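Local coordinates for avirulence protein AvrP123 (Melampsora lini, PDB 5VJJ) that is a zinc-binding avirulence effector of the flax rust fungus, apparently recognised by the flax resistance protein P and possibly acting in the plant nucleus, at residues C16-I21 against C58-P63; A22-P27 against E52-R57; A35-P40 against G71-T76. All blocks are in the same frame, centred on the assembly; numbering follows the deposited sequence.

Contact 1 (C16-I21 against C58-P63); sequences CLCRRI and CPNCGP. With ZN (zinc ion), chain C.
Arg20 reaches from the loop 16-21 across to the loop 58-63. Its CB lies 4.2 Å from SG of Cys58; CG then stands anti to the carbonyl carbon, and the chain runs extended to NE, so that CD passes 3.5 Å from CB of Asn60. NE passes the same CB, CZ faces CG of Asn60, and NH2 lies toward OD1. The guanidinium and the Asn60 amide stack with planes 13° apart, CG of Asn60 sitting over one guanidinium face, toward the rim, 3.4 Å from NH1 of Arg20. NH1 and ND2 are both donors and form no bond; each instead turns an N-H to a sulfur, NH1 to SG of Cys18 in the guanidinium plane, ND2 to SG of Cys61. Both sulfurs belong to a Cys4 zinc site, a CxC pair from a type I turn facing a CxxC pair from a knuckle-like loop: Cys16, Cys18, Cys58 and Cys61 hold ZN through SG at 2.3 to 2.4 Å. Backbone N-H groups also donate to sulfur, probably tempering its negative charge: Cys18 N to SG of Cys16, Arg20 N to SG of Cys18, Cys61 N to SG of Cys58 at 179°, and weakly Asn60 N to SG of Cys58. Beyond them, CD of Pro59 touches Ile21 O at 3.7 Å.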
loop_
_atom_site.group_PDB
_atom_site.type_symbol
_atom_site.label_atom_id
_atom_site.label_comp_id
_atom_site.label_asym_id
_atom_site.label_seq_id
_atom_site.Cartn_x
_atom_site.Cartn_y
_atom_site.Cartn_z
ATOM N N CYS A 16 0.082 -3.876 -11.433
ATOM C CA CYS A 16 -1.000 -2.908 -11.374
ATOM C C CYS A 16 -2.275 -3.582 -10.870
ATOM O O CYS A 16 -2.389 -4.810 -10.835
ATOM C CB CYS A 16 -1.233 -2.282 -12.755
ATOM S SG CYS A 16 -2.679 -1.171 -12.889
ATOM N N LEU A 17 -3.244 -2.759 -10.463
ATOM C CA LEU A 17 -4.512 -3.307 -9.993
ATOM C C LEU A 17 -5.216 -4.106 -11.080
ATOM O O LEU A 17 -6.008 -5.005 -10.772
ATOM C CB LEU A 17 -5.414 -2.189 -9.492
ATOM C CG LEU A 17 -4.885 -1.436 -8.273
ATOM C CD1 LEU A 17 -5.771 -0.235 -7.989
ATOM C CD2 LEU A 17 -4.803 -2.352 -7.064
ATOM N N CYS A 18 -4.955 -3.796 -12.349
ATOM C CA CYS A 18 -5.464 -4.613 -13.445
ATOM C C CYS A 18 -4.675 -5.905 -13.623
ATOM O O CYS A 18 -5.020 -6.703 -14.500
ATOM C CB CYS A 18 -5.449 -3.810 -14.750
ATOM S SG CYS A 18 -3.820 -3.666 -15.513
ATOM N N ARG A 19 -3.630 -6.112 -12.819
ATOM C CA ARG A 19 -2.790 -7.298 -12.712
ATOM C C ARG A 19 -1.644 -7.302 -13.731
ATOM O O ARG A 19 -0.787 -8.182 -13.659
ATOM C CB ARG A 19 -3.577 -8.619 -12.829
ATOM C CG ARG A 19 -4.516 -8.847 -11.656
ATOM C CD ARG A 19 -5.132 -10.241 -11.650
ATOM N NE ARG A 19 -6.216 -10.386 -12.622
ATOM C CZ ARG A 19 -6.130 -11.046 -13.776
ATOM N NH1 ARG A 19 -5.001 -11.647 -14.139
ATOM N NH2 ARG A 19 -7.187 -11.112 -14.575
ATOM N N ARG A 20 -1.584 -6.351 -14.659
ATOM C CA ARG A 20 -0.432 -6.257 -15.546
ATOM C C ARG A 20 0.791 -5.763 -14.776
ATOM O O ARG A 20 0.681 -5.141 -13.715
ATOM C CB ARG A 20 -0.722 -5.313 -16.716
ATOM C CG ARG A 20 -1.631 -5.898 -17.776
ATOM C CD ARG A 20 -2.066 -4.833 -18.756
ATOM N NE ARG A 20 -2.934 -5.372 -19.797
ATOM C CZ ARG A 20 -4.260 -5.436 -19.717
ATOM N NH1 ARG A 20 -4.894 -4.998 -18.636
ATOM N NH2 ARG A 20 -4.957 -5.946 -20.724
ATOM N N ILE A 21 1.968 -6.046 -15.326
ATOM C CA ILE A 21 3.216 -5.581 -14.730
ATOM C C ILE A 21 3.495 -4.166 -15.219
ATOM O O ILE A 21 3.471 -3.892 -16.425
ATOM C CB ILE A 21 4.373 -6.535 -15.067
ATOM C CG1 ILE A 21 4.041 -7.967 -14.619
ATOM C CG2 ILE A 21 5.664 -6.068 -14.420
ATOM C CD1 ILE A 21 3.728 -8.117 -13.136
ATOM N N CYS A 58 1.166 2.166 -16.029
ATOM C CA CYS A 58 0.741 0.883 -16.582
ATOM C C CYS A 58 0.607 0.975 -18.098
ATOM O O CYS A 58 0.000 1.928 -18.604
ATOM C CB CYS A 58 -0.590 0.452 -15.975
ATOM S SG CYS A 58 -1.172 -1.149 -16.580
ATOM N N PRO A 59 1.128 0.003 -18.857
ATOM C CA PRO A 59 0.953 0.055 -20.320
ATOM C C PRO A 59 -0.501 0.068 -20.742
ATOM O O PRO A 59 -0.822 0.577 -21.822
ATOM C CB PRO A 59 1.665 -1.214 -20.806
ATOM C CG PRO A 59 1.636 -2.130 -19.636
ATOM C CD PRO A 59 1.792 -1.241 -18.434
ATOM N N ASN A 60 -1.390 -0.484 -19.920
ATOM C CA ASN A 60 -2.821 -0.467 -20.198
ATOM C C ASN A 60 -3.489 0.767 -19.596
ATOM O O ASN A 60 -4.111 1.556 -20.311
ATOM C CB ASN A 60 -3.464 -1.746 -19.653
ATOM C CG ASN A 60 -4.949 -1.810 -19.919
ATOM O OD1 ASN A 60 -5.379 -2.047 -21.047
ATOM N ND2 ASN A 60 -5.746 -1.612 -18.874
ATOM N N CYS A 61 -3.351 0.949 -18.285
ATOM C CA CYS A 61 -4.074 1.981 -17.557
ATOM C C CYS A 61 -3.396 3.343 -17.580
ATOM O O CYS A 61 -4.017 4.328 -17.169
ATOM C CB CYS A 61 -4.259 1.558 -16.098
ATOM S SG CYS A 61 -4.751 -0.148 -15.870
ATOM N N GLY A 62 -2.150 3.434 -18.038
ATOM C CA GLY A 62 -1.412 4.667 -17.934
ATOM C C GLY A 62 -1.101 5.000 -16.488
ATOM O O GLY A 62 -1.162 4.137 -15.606
ATOM N N PRO A 63 -0.766 6.264 -16.213
ATOM C CA PRO A 63 -0.399 6.657 -14.841
ATOM C C PRO A 63 -1.396 6.188 -13.791
ATOM O O PRO A 63 -2.583 6.510 -13.884
ATOM C CB PRO A 63 -0.352 8.190 -14.916
ATOM C CG PRO A 63 -0.072 8.496 -16.361
ATOM C CD PRO A 63 -0.725 7.399 -17.153
HETATM ZN ZN ZN C . -3.042 -1.484 -15.211
#

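Contact 2 (A22-P27 against E52-R57); sequences APLTQP and EQYMYR
Residues 22-27, which begin on strand 21-23, meet an edge of strand 51-58, the middle strand of the three-stranded antiparallel sheet, near its C-terminal end; the touching parts are inclined at 119°. A single bridge pairs Leu24 with Tyr56. On one side of it Arg57 N donates to Pro23 O at 3.2 Å, in the carbonyl plane; on the other Thr25 N reaches Met55 O at 2.8 Å, arriving from above that carbonyl's plane. The same oxygen takes a weak second bond from OG1 of Thr25, which sits between the backbone N and carbonyl carbon (chi1 56°), and a CA-H contact from Leu24. CB of Ala22 touches CD2 of Tyr56 at 3.6 Å, while the CD2 branch of Leu24 lies 4.0 Å from CB of Tyr54, the two side chains alongside each other and pointing the same way. Met55 instead meets Gln26, its CG 3.8 Å from OE1. The Tyr56 ring leads away: its hydroxyl bonds ND1 of His66, and its side chain packs against Cys16. Ala22 pairs with Val14 of strand 13-15 and Leu24 with Gly12 just before it. Strands 13-15 and 21-23 form an antiparallel hairpin, which this bridge docks on the three-stranded sheet beside the Cys4 zinc site.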
loop_
_atom_site.group_PDB
_atom_site.type_symbol
_atom_site.label_atom_id
_atom_site.label_comp_id
_atom_site.label_asym_id
_atom_site.label_seq_id
_atom_site.Cartn_x
_atom_site.Cartn_y
_atom_site.Cartn_z
ATOM N N ALA A 22 3.742 -3.260 -14.281
ATOM C CA ALA A 22 3.947 -1.856 -14.591
ATOM C C ALA A 22 5.275 -1.379 -14.022
ATOM O O ALA A 22 5.726 -1.875 -12.983
ATOM C CB ALA A 22 2.814 -0.989 -14.023
ATOM N N PRO A 23 5.921 -0.418 -14.684
ATOM C CA PRO A 23 7.160 0.150 -14.143
ATOM C C PRO A 23 6.864 1.228 -13.111
ATOM O O PRO A 23 6.103 2.165 -13.372
ATOM C CB PRO A 23 7.839 0.744 -15.382
ATOM C CG PRO A 23 6.683 1.203 -16.220
ATOM C CD PRO A 23 5.591 0.160 -16.001
ATOM N N LEU A 24 7.465 1.089 -11.935
ATOM C CA LEU A 24 7.440 2.171 -10.962
ATOM C C LEU A 24 8.141 3.387 -11.542
ATOM O O LEU A 24 9.154 3.263 -12.234
ATOM C CB LEU A 24 8.132 1.749 -9.667
ATOM C CG LEU A 24 7.513 0.594 -8.887
ATOM C CD1 LEU A 24 8.475 0.168 -7.799
ATOM C CD2 LEU A 24 6.171 1.014 -8.305
ATOM N N THR A 25 7.593 4.572 -11.265
ATOM C CA THR A 25 8.237 5.815 -11.664
ATOM C C THR A 25 9.040 6.453 -10.538
ATOM O O THR A 25 9.882 7.319 -10.813
ATOM C CB THR A 25 7.194 6.810 -12.186
ATOM O OG1 THR A 25 6.181 7.015 -11.196
ATOM C CG2 THR A 25 6.564 6.278 -13.468
ATOM N N GLN A 26 8.800 6.049 -9.295
ATOM C CA GLN A 26 9.683 6.349 -8.177
ATOM C C GLN A 26 9.625 5.174 -7.214
ATOM O O GLN A 26 8.697 4.360 -7.282
ATOM C CB GLN A 26 9.288 7.655 -7.472
ATOM C CG GLN A 26 7.834 7.713 -7.034
ATOM C CD GLN A 26 7.454 9.064 -6.460
ATOM O OE1 GLN A 26 6.613 9.772 -7.014
ATOM N NE2 GLN A 26 8.070 9.430 -5.341
ATOM N N PRO A 27 10.606 5.037 -6.326
ATOM C CA PRO A 27 10.568 3.938 -5.355
ATOM C C PRO A 27 9.332 4.041 -4.479
ATOM O O PRO A 27 8.762 5.130 -4.328
ATOM C CB PRO A 27 11.854 4.134 -4.532
ATOM C CG PRO A 27 12.729 5.011 -5.367
ATOM C CD PRO A 27 11.809 5.874 -6.170
ATOM N N GLU A 52 2.708 1.691 2.273
ATOM C CA GLU A 52 3.512 2.272 1.208
ATOM C C GLU A 52 2.630 2.570 0.008
ATOM O O GLU A 52 1.643 1.873 -0.245
ATOM C CB GLU A 52 4.652 1.344 0.757
ATOM C CG GLU A 52 5.779 1.183 1.749
ATOM C CD GLU A 52 6.911 0.351 1.185
ATOM O OE1 GLU A 52 6.650 -0.453 0.261
ATOM O OE2 GLU A 52 8.055 0.508 1.662
ATOM N N GLN A 53 3.009 3.600 -0.739
ATOM C CA GLN A 53 2.312 3.987 -1.954
ATOM C C GLN A 53 3.195 3.702 -3.161
ATOM O O GLN A 53 4.416 3.908 -3.117
ATOM C CB GLN A 53 1.924 5.464 -1.921
ATOM C CG GLN A 53 1.104 5.905 -3.117
ATOM C CD GLN A 53 0.522 7.290 -2.930
ATOM O OE1 GLN A 53 0.510 7.824 -1.821
ATOM N NE2 GLN A 53 0.043 7.882 -4.016
ATOM N N TYR A 54 2.571 3.213 -4.230
ATOM C CA TYR A 54 3.266 2.842 -5.451
ATOM C C TYR A 54 2.814 3.756 -6.577
ATOM O O TYR A 54 1.612 3.920 -6.804
ATOM C CB TYR A 54 3.002 1.379 -5.811
ATOM C CG TYR A 54 3.360 0.412 -4.704
ATOM C CD1 TYR A 54 4.683 0.062 -4.461
ATOM C CD2 TYR A 54 2.375 -0.149 -3.901
ATOM C CE1 TYR A 54 5.014 -0.820 -3.446
ATOM C CE2 TYR A 54 2.697 -1.031 -2.884
ATOM C CZ TYR A 54 4.015 -1.363 -2.662
ATOM O OH TYR A 54 4.335 -2.238 -1.654
ATOM N N MET A 55 3.781 4.365 -7.257
ATOM C CA MET A 55 3.544 5.191 -8.431
ATOM C C MET A 55 4.111 4.455 -9.635
ATOM O O MET A 55 5.295 4.101 -9.647
ATOM C CB MET A 55 4.205 6.563 -8.282
ATOM C CG MET A 55 3.549 7.477 -7.256
ATOM S SD MET A 55 2.017 8.176 -7.891
ATOM C CE MET A 55 1.900 9.668 -6.914
ATOM N N TYR A 56 3.273 4.218 -10.640
ATOM C CA TYR A 56 3.717 3.503 -11.823
ATOM C C TYR A 56 2.937 3.989 -13.037
ATOM O O TYR A 56 1.984 4.764 -12.928
ATOM C CB TYR A 56 3.564 1.994 -11.635
ATOM C CG TYR A 56 2.222 1.597 -11.081
ATOM C CD1 TYR A 56 2.031 1.451 -9.716
ATOM C CD2 TYR A 56 1.143 1.368 -11.922
ATOM C CE1 TYR A 56 0.804 1.086 -9.204
ATOM C CE2 TYR A 56 -0.080 1.000 -11.419
ATOM C CZ TYR A 56 -0.249 0.859 -10.062
ATOM O OH TYR A 56 -1.484 0.494 -9.559
ATOM N N ARG A 57 3.370 3.525 -14.206
ATOM C CA ARG A 57 2.793 3.895 -15.496
ATOM C C ARG A 57 2.413 2.595 -16.196
ATOM O O ARG A 57 3.240 1.990 -16.876
ATOM C CB ARG A 57 3.783 4.716 -16.323
ATOM C CG ARG A 57 3.258 5.178 -17.685
ATOM C CD ARG A 57 2.480 6.476 -17.569
ATOM N NE ARG A 57 3.359 7.629 -17.389
ATOM C CZ ARG A 57 3.754 8.447 -18.364
ATOM N NH1 ARG A 57 3.349 8.265 -19.617
ATOM N NH2 ARG A 57 4.556 9.462 -18.082
#

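Contact 3 (A35-P40 against G71-T76); sequences ATLNCP and GVHQGT. With ZN (zinc ion), chain D; ZN (zinc ion), chain E.
Two irregular loops pair through their backbones at the surface, between two zinc sites and beyond the end of the three-stranded sheet. Residues 35-40 lie in the loop after strand 29-30; residues 71-76 lead into helix 77-80. Asn38 N donates to His73 O at 3.0 Å, nearly along the C=O axis, and Gly75 N returns a weak bond to Asn38 O; together they make a single bridge between Asn38 and Gln74. CA-H contacts extend it, one from Cys39 CA to Gly75 O at 3.5 Å. The two ends of this pairing belong to different zinc sites, each of three cysteines and a histidine. His73, with CG anti to its carbonyl carbon, binds one ion through NE2 at 2.0 Å, alongside Cys33, Cys47 and Cys69; Cys39 SG binds the other at 2.4 Å with Cys41, Cys77 and His81. A CH-pi contact covers one face of the imidazole: CB of Ala35 lies over it, 3.6 Å from the centroid of the His73 ring and off-centre toward the CE1 and ND1 rim. Leu37 packs on Val80 of the helix. The side chains of Asn38 and Gln74 run alongside each other with their amides turned 71° apart, and CD of Pro40 touches Gly75 O at 3.4 Å.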
loop_
_atom_site.group_PDB
_atom_site.type_symbol
_atom_site.label_atom_id
_atom_site.label_comp_id
_atom_site.label_asym_id
_atom_site.label_seq_id
_atom_site.Cartn_x
_atom_site.Cartn_y
_atom_site.Cartn_z
ATOM N N ALA A 35 -7.174 2.718 6.146
ATOM C CA ALA A 35 -8.136 1.653 6.389
ATOM C C ALA A 35 -8.789 1.819 7.758
ATOM O O ALA A 35 -8.200 2.374 8.691
ATOM C CB ALA A 35 -7.452 0.290 6.302
ATOM N N THR A 36 -10.028 1.341 7.867
ATOM C CA THR A 36 -10.723 1.263 9.144
ATOM C C THR A 36 -10.511 -0.110 9.768
ATOM O O THR A 36 -10.384 -1.118 9.069
ATOM C CB THR A 36 -12.224 1.519 8.982
ATOM O OG1 THR A 36 -12.749 0.661 7.962
ATOM C CG2 THR A 36 -12.497 2.975 8.620
ATOM N N LEU A 37 -10.485 -0.142 11.094
ATOM C CA LEU A 37 -10.187 -1.358 11.836
ATOM C C LEU A 37 -11.470 -2.053 12.275
ATOM O O LEU A 37 -12.490 -1.412 12.545
ATOM C CB LEU A 37 -9.324 -1.044 13.059
ATOM C CG LEU A 37 -8.100 -0.167 12.780
ATOM C CD1 LEU A 37 -7.406 0.210 14.079
ATOM C CD2 LEU A 37 -7.130 -0.857 11.827
ATOM N N ASN A 38 -11.405 -3.382 12.347
ATOM C CA ASN A 38 -12.524 -4.201 12.807
ATOM C C ASN A 38 -11.999 -5.187 13.845
ATOM O O ASN A 38 -11.410 -6.215 13.498
ATOM C CB ASN A 38 -13.197 -4.924 11.645
ATOM C CG ASN A 38 -13.807 -3.968 10.638
ATOM O OD1 ASN A 38 -13.524 -4.043 9.441
ATOM N ND2 ASN A 38 -14.651 -3.061 11.121
ATOM N N CYS A 39 -12.204 -4.860 15.110
ATOM C CA CYS A 39 -11.955 -5.743 16.230
ATOM C C CYS A 39 -13.279 -6.080 16.904
ATOM O O CYS A 39 -14.272 -5.366 16.729
ATOM C CB CYS A 39 -10.993 -5.083 17.230
ATOM S SG CYS A 39 -11.726 -3.833 18.295
ATOM N N PRO A 40 -13.343 -7.168 17.677
ATOM C CA PRO A 40 -14.638 -7.578 18.248
ATOM C C PRO A 40 -15.243 -6.564 19.209
ATOM O O PRO A 40 -16.390 -6.762 19.628
ATOM C CB PRO A 40 -14.310 -8.894 18.965
ATOM C CG PRO A 40 -12.860 -8.810 19.258
ATOM C CD PRO A 40 -12.248 -8.048 18.118
ATOM N N GLY A 71 0.015 -3.590 8.200
ATOM C CA GLY A 71 -0.640 -3.575 9.492
ATOM C C GLY A 71 -1.806 -4.544 9.544
ATOM O O GLY A 71 -2.285 -5.062 8.535
ATOM N N VAL A 72 -2.275 -4.787 10.764
ATOM C CA VAL A 72 -3.412 -5.671 10.996
ATOM C C VAL A 72 -4.673 -4.819 11.011
ATOM O O VAL A 72 -4.829 -3.943 11.869
ATOM C CB VAL A 72 -3.257 -6.459 12.305
ATOM C CG1 VAL A 72 -4.466 -7.355 12.535
ATOM C CG2 VAL A 72 -1.981 -7.289 12.281
ATOM N N HIS A 73 -5.570 -5.069 10.056
ATOM C CA HIS A 73 -6.828 -4.340 9.960
ATOM C C HIS A 73 -8.008 -5.094 10.555
ATOM O O HIS A 73 -8.940 -4.458 11.059
ATOM C CB HIS A 73 -7.134 -4.011 8.495
ATOM C CG HIS A 73 -6.095 -3.150 7.843
ATOM N ND1 HIS A 73 -6.081 -2.895 6.487
ATOM C CD2 HIS A 73 -5.036 -2.483 8.361
ATOM C CE1 HIS A 73 -5.059 -2.109 6.200
ATOM N NE2 HIS A 73 -4.410 -1.843 7.321
ATOM N N GLN A 74 -7.993 -6.425 10.512
ATOM C CA GLN A 74 -9.047 -7.243 11.096
ATOM C C GLN A 74 -8.425 -8.306 11.987
ATOM O O GLN A 74 -7.318 -8.786 11.730
ATOM C CB GLN A 74 -9.911 -7.928 10.025
ATOM C CG GLN A 74 -10.774 -6.987 9.205
ATOM C CD GLN A 74 -11.782 -7.728 8.343
ATOM O OE1 GLN A 74 -11.987 -8.931 8.504
ATOM N NE2 GLN A 74 -12.412 -7.011 7.418
ATOM N N GLY A 75 -9.148 -8.671 13.033
ATOM C CA GLY A 75 -8.706 -9.716 13.931
ATOM C C GLY A 75 -9.157 -9.427 15.351
ATOM O O GLY A 75 -10.062 -8.631 15.582
ATOM N N THR A 76 -8.497 -10.095 16.292
ATOM C CA THR A 76 -8.836 -9.938 17.695
ATOM C C THR A 76 -8.394 -8.566 18.193
ATOM O O THR A 76 -7.683 -7.821 17.512
ATOM C CB THR A 76 -8.182 -11.032 18.540
ATOM O OG1 THR A 76 -6.763 -10.838 18.561
ATOM C CG2 THR A 76 -8.495 -12.411 17.981
HETATM ZN ZN ZN D . -2.979 -0.405 7.505
HETATM ZN ZN ZN E . -10.731 -4.325 20.370
#

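How the contacts relate
From the N terminus the chain first passes strand 13-15 and the loop 16-21, which is closed by 58-63 in contact 1 around its zinc. The residues 22-27 come next and are met by 52-57, so contact 2 closes a shorter loop within that of contact 1. The two touch: CD of Pro63 packs on CD of Arg57, and CB of Ala22 on CA of Cys58, joining the hairpin 13-15/21-23 to the three-stranded sheet. Residues 35-40 lie between the two segments of both contacts, but their partner 71-76 follows after strand 64-69; contact 3 therefore crosses contacts 1 and 2. Its centre lies about 29 Å from that of contact 1, on the opposite side of the chain's centre, where it ties two further zinc sites.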